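Local structure of mitochondrial edited mRNA stability factor 1 (Trypanosoma brucei, 6NL1) at residues L227-P230 and D231-P234. The protein is a nudix-type RNA-binding protein that probably processes the 5' ends of mitochondrial mRNAs in trypanosomes and contributes to their stability. Numbering follows the deposited sequence.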
# COMPACT_ATOMS: atom_id res chain seq x y z
N LEU A 227 11.69 0.57 -8.93
CA LEU A 227 12.22 0.81 -7.60
C LEU A 227 11.14 0.56 -6.57
O LEU A 227 10.32 1.44 -6.29
CB LEU A 227 12.76 2.23 -7.45
CG LEU A 227 14.25 2.40 -7.72
CD1 LEU A 227 14.61 3.87 -7.89
CD2 LEU A 227 15.07 1.76 -6.59
N ARG A 228 11.14 -0.64 -6.01
CA ARG A 228 10.08 -1.07 -5.11
C ARG A 228 10.72 -1.99 -4.07
O ARG A 228 11.75 -2.61 -4.34
CB ARG A 228 8.96 -1.78 -5.90
CG ARG A 228 9.35 -3.18 -6.38
CD ARG A 228 8.29 -3.86 -7.27
NE ARG A 228 8.75 -3.86 -8.65
CZ ARG A 228 9.24 -4.92 -9.28
NH1 ARG A 228 9.29 -6.09 -8.67
NH2 ARG A 228 9.64 -4.80 -10.53
N PRO A 229 10.13 -2.07 -2.86
CA PRO A 229 10.62 -3.03 -1.87
C PRO A 229 10.54 -4.46 -2.39
O PRO A 229 9.70 -4.78 -3.24
CB PRO A 229 9.67 -2.82 -0.68
CG PRO A 229 8.49 -2.12 -1.23
CD PRO A 229 8.99 -1.28 -2.36
N PRO A 230 11.43 -5.33 -1.90
CA PRO A 230 11.53 -6.70 -2.41
C PRO A 230 10.29 -7.58 -2.20
O PRO A 230 10.21 -8.62 -2.84
CB PRO A 230 12.72 -7.27 -1.61
CG PRO A 230 12.77 -6.44 -0.38
CD PRO A 230 12.42 -5.06 -0.86
N ASP A 231 9.36 -7.18 -1.34
CA ASP A 231 8.16 -7.99 -1.11
C ASP A 231 7.04 -7.71 -2.13
O ASP A 231 5.99 -8.33 -2.11
CB ASP A 231 7.63 -7.80 0.32
CG ASP A 231 7.27 -6.35 0.64
OD1 ASP A 231 8.06 -5.44 0.33
OD2 ASP A 231 6.19 -6.13 1.21
N ILE A 232 7.28 -6.76 -3.03
CA ILE A 232 6.27 -6.40 -4.01
C ILE A 232 6.64 -6.95 -5.39
O ILE A 232 7.72 -6.69 -5.90
CB ILE A 232 6.06 -4.87 -4.06
CG1 ILE A 232 5.52 -4.38 -2.71
CG2 ILE A 232 5.11 -4.47 -5.20
CD1 ILE A 232 5.41 -2.86 -2.64
N PRO A 233 5.74 -7.74 -6.00
CA PRO A 233 6.00 -8.34 -7.31
C PRO A 233 5.88 -7.30 -8.43
O PRO A 233 5.46 -6.16 -8.17
CB PRO A 233 4.89 -9.39 -7.43
CG PRO A 233 3.75 -8.77 -6.66
CD PRO A 233 4.40 -8.06 -5.49
N PRO A 234 6.26 -7.67 -9.66
CA PRO A 234 6.13 -6.75 -10.80
C PRO A 234 4.68 -6.29 -11.06
O PRO A 234 4.47 -5.12 -11.42
CB PRO A 234 6.62 -7.59 -11.98
CG PRO A 234 7.51 -8.61 -11.38
CD PRO A 234 6.91 -8.94 -10.04
O HOH W 1 10.58 -6.65 -5.73
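Pro229 and Ile232 close a type I beta turn on the protein surface, in the loop joining strands 216-223 and 235-238 of the nudix domain. Ile232 N donates to Pro229 O over 3.1 Å. Pro230 suits the second position because its ring restrains phi near the value the turn needs and it has no N-H to offer. Ile232 CD1 packs against Pro229 CG at a tight 3.5 Å; CG1 stands beside the backbone N (chi1 -64°), and the extended chi2 then carries CD1 to the proline ring. Asp231 OD1 lies 3.2 Å from Pro229 CB, while its carboxylate accepts a hydrogen bond from Trp286 and pairs with Arg287. Arg228 reaches across to the backbone carbonyl of Ile232, its long chain bent at chi3 (106°). Arg228 NH1 donates nearly straight to Ile232 O at 3.2 Å, the acceptor lying in the guanidinium plane; Arg228 NE donates to Arg225 O. Pro234 CA lies over one guanidinium face, offset toward the rim. A water donates to both Pro229 O (3.2 Å) and Ile232 O (2.9 Å), bridging the two carbonyls. The motif is a type I beta turn with proline second, within the connection between antiparallel strands of the mixed nudix sheet.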